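Local coordinates for CurG, CurH fusion protein (Moorea producens 3L, PDB 4MYY) that joins the C-terminal docking domain of CurG to the N-terminal docking domain of CurH, whose association links successive modules of the curacin A polyketide synthase, at the interface of chains A and B. Residues are numbered along the deposited sequence; one frame, centred on the assembly and turned at random. Chains: chain A/B, CurG, CurH fusion protein.

The interface of chains A and B. Residues chain A 75, 78-79, 82-83; chain B 75, 78-79, 82-83.
Two equivalent leucines enter this helix pair by different first torsions: A:Leu79 has CG anti to its backbone N (chi1 180°), whereas the first torsion of B:Leu79 is -90°, turned well away from a staggered position. Local side-chain packing therefore departs from the two-fold symmetry that relates the chains. B:Leu79 forks over the A helix. Its CD1 methyl meets A:Leu75 CD2 at 3.5 Å, and its CD2 drops between the A:Lys78 methylene CG, 3.7 Å away, and the backbone at A:Leu79. A:Leu79 instead crosses B:Lys78 at about a right angle, laying CD2 3.8 Å from the methylene CD of that extended lysine. Leucine suits both places because its branched end can touch several neighbours at once, while lysine lends a greasy stem to the flank of the seam. One turn earlier, A:Leu75 and B:Leu75 cross obliquely, CB of the former 4.0 Å from CD1 of the latter.

Near the C-terminal end of helix 64-82 the threonines meet methyl to methyl, A:Thr82 CG2 lying 3.6 Å from B:Thr82 CG2. In each, the methyl is anti to the backbone N, and the hydroxyl turns back to its own helix. A:Thr82 OG1 donates to the carbonyl A:Lys78 O at 2.6 Å, from above the carbonyl plane, and B:Thr82 repeats the bond within its chain. Threonine thus satisfies its polar atom internally and offers carbon to the partner. A serine at A:Thr82 would remove the methyl and would probably loosen packing against B:Thr82 and B:Leu83, even if the hydroxyl bond survived. B:Leu83 closes this end, its CD2 3.8 Å from A:Thr82 OG1.

The patch lies wholly in the CurH part of the engineered fusion. Its apolar, parallel helix pairing, resembling a short coiled coil, probably helps hold the two CurH docking helices together and so may support the dimeric platform on which the CurG docking segments assemble.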
ATOM      1  N   LEU A  75      -1.264   1.883  -5.805  1.00 12.71           N
ATOM      2  CA  LEU A  75      -0.403   0.699  -6.026  1.00 13.45           C
ATOM      3  C   LEU A  75      -1.211  -0.547  -6.391  1.00 14.05           C
ATOM      4  O   LEU A  75      -0.845  -1.290  -7.314  1.00 15.18           O
ATOM      5  CB  LEU A  75       0.450   0.419  -4.786  1.00 14.08           C
ATOM      6  CG  LEU A  75       1.548   1.436  -4.566  1.00 16.20           C
ATOM      7  CD1 LEU A  75       2.179   1.076  -3.221  1.00 23.06           C
ATOM      8  CD2 LEU A  75       2.591   1.350  -5.657  1.00 19.10           C
ATOM      9  N   LYS A  78      -2.427  -0.265  -9.921  1.00 16.98           N
ATOM     10  CA  LYS A  78      -1.362  -0.497 -10.876  1.00 19.22           C
ATOM     11  C   LYS A  78      -1.060  -2.000 -10.970  1.00 18.37           C
ATOM     12  O   LYS A  78      -0.867  -2.540 -12.074  1.00 19.87           O
ATOM     13  CB  LYS A  78      -0.128   0.315 -10.483  1.00 21.07           C
ATOM     14  CG  LYS A  78       1.093   0.030 -11.343  1.00 27.18           C
ATOM     15  CD  LYS A  78       0.916   0.443 -12.798  1.00 34.17           C
ATOM     16  CE  LYS A  78       2.095  -0.042 -13.631  1.00 43.50           C
ATOM     17  NZ  LYS A  78       2.014   0.321 -15.075  1.00 46.53           N
ATOM     18  N   LEU A  79      -1.074  -2.679  -9.827  1.00 16.50           N
ATOM     19  CA  LEU A  79      -0.813  -4.117  -9.797  1.00 17.55           C
ATOM     20  C   LEU A  79      -1.930  -4.883 -10.515  1.00 19.12           C
ATOM     21  O   LEU A  79      -1.660  -5.782 -11.305  1.00 20.13           O
ATOM     22  CB  LEU A  79      -0.641  -4.602  -8.349  1.00 17.93           C
ATOM     23  CG  LEU A  79      -0.365  -6.081  -8.142  1.00 21.42           C
ATOM     24  CD1 LEU A  79       0.998  -6.438  -8.737  1.00 22.25           C
ATOM     25  CD2 LEU A  79      -0.444  -6.462  -6.659  1.00 24.13           C
ATOM     26  N   THR A  82      -1.595  -4.477 -14.211  1.00 25.06           N
ATOM     27  CA  THR A  82      -0.420  -5.219 -14.666  1.00 28.12           C
ATOM     28  C   THR A  82      -0.810  -6.706 -14.778  1.00 30.54           C
ATOM     29  O   THR A  82      -0.476  -7.375 -15.767  1.00 32.94           O
ATOM     30  CB  THR A  82       0.770  -5.011 -13.705  1.00 28.47           C
ATOM     31  OG1 THR A  82       1.031  -3.605 -13.579  1.00 31.45           O
ATOM     32  CG2 THR A  82       2.021  -5.693 -14.216  1.00 31.58           C
ATOM     33  N   LEU A  83      -1.573  -7.179 -13.796  1.00 28.21           N
ATOM     34  CA  LEU A  83      -2.035  -8.579 -13.752  1.00 32.37           C
ATOM     35  C   LEU A  83      -3.345  -8.867 -14.489  1.00 35.12           C
ATOM     36  O   LEU A  83      -3.852  -9.995 -14.435  1.00 34.97           O
ATOM     37  CB  LEU A  83      -2.159  -9.046 -12.303  1.00 31.33           C
ATOM     38  CG  LEU A  83      -0.854  -9.065 -11.517  1.00 31.36           C
ATOM     39  CD1 LEU A  83      -1.109  -9.419 -10.060  1.00 29.31           C
ATOM     40  CD2 LEU A  83       0.082 -10.071 -12.160  1.00 32.71           C
TER
ATOM     41  N   LEU B  75       3.448  -4.003  -1.426  1.00 18.01           N
ATOM     42  CA  LEU B  75       2.936  -3.860  -2.799  1.00 17.93           C
ATOM     43  C   LEU B  75       3.969  -3.265  -3.759  1.00 17.76           C
ATOM     44  O   LEU B  75       3.996  -3.597  -4.947  1.00 18.35           O
ATOM     45  CB  LEU B  75       1.679  -3.009  -2.801  1.00 19.69           C
ATOM     46  CG  LEU B  75       0.447  -3.614  -2.105  1.00 21.10           C
ATOM     47  CD1 LEU B  75      -0.645  -2.621  -2.364  1.00 25.73           C
ATOM     48  CD2 LEU B  75       0.043  -4.997  -2.593  1.00 26.77           C
ATOM     49  N   LYS B  78       6.021  -6.159  -4.608  1.00 20.57           N
ATOM     50  CA  LYS B  78       5.293  -7.015  -5.525  1.00 21.18           C
ATOM     51  C   LYS B  78       5.286  -6.435  -6.954  1.00 21.95           C
ATOM     52  O   LYS B  78       5.484  -7.161  -7.929  1.00 22.90           O
ATOM     53  CB  LYS B  78       3.879  -7.225  -4.982  1.00 23.60           C
ATOM     54  CG  LYS B  78       3.002  -8.164  -5.782  1.00 30.74           C
ATOM     55  CD  LYS B  78       1.949  -8.744  -4.847  1.00 38.11           C
ATOM     56  CE  LYS B  78       1.313 -10.001  -5.419  1.00 45.19           C
ATOM     57  NZ  LYS B  78       0.437 -10.667  -4.415  1.00 52.07           N
ATOM     58  N   LEU B  79       5.072  -5.128  -7.077  1.00 20.49           N
ATOM     59  CA  LEU B  79       5.084  -4.474  -8.382  1.00 21.60           C
ATOM     60  C   LEU B  79       6.431  -4.570  -9.064  1.00 24.09           C
ATOM     61  O   LEU B  79       6.515  -4.866 -10.271  1.00 23.70           O
ATOM     62  CB  LEU B  79       4.694  -3.008  -8.237  1.00 21.22           C
ATOM     63  CG  LEU B  79       3.213  -2.803  -8.369  1.00 24.13           C
ATOM     64  CD1 LEU B  79       2.866  -1.429  -7.801  1.00 26.70           C
ATOM     65  CD2 LEU B  79       2.802  -2.941  -9.835  1.00 22.68           C
ATOM     66  N   THR B  82       6.871  -7.844 -10.448  1.00 29.62           N
ATOM     67  CA  THR B  82       5.907  -8.119 -11.521  1.00 30.55           C
ATOM     68  C   THR B  82       6.230  -7.382 -12.827  1.00 33.83           C
ATOM     69  O   THR B  82       6.218  -7.995 -13.897  1.00 38.32           O
ATOM     70  CB  THR B  82       4.445  -7.830 -11.075  1.00 30.60           C
ATOM     71  OG1 THR B  82       4.187  -8.537  -9.858  1.00 33.18           O
ATOM     72  CG2 THR B  82       3.443  -8.309 -12.129  1.00 33.78           C
ATOM     73  N   LEU B  83       6.496  -6.074 -12.745  1.00 31.88           N
ATOM     74  CA  LEU B  83       6.895  -5.276 -13.909  1.00 35.36           C
ATOM     75  C   LEU B  83       8.247  -5.722 -14.475  1.00 39.67           C
ATOM     76  O   LEU B  83       9.205  -5.925 -13.731  1.00 43.18           O
ATOM     77  CB  LEU B  83       6.968  -3.792 -13.536  1.00 34.51           C
ATOM     78  CG  LEU B  83       5.712  -3.083 -13.034  1.00 32.57           C
ATOM     79  CD1 LEU B  83       6.122  -1.744 -12.429  1.00 33.06           C
ATOM     80  CD2 LEU B  83       4.679  -2.884 -14.135  1.00 35.12           C
TER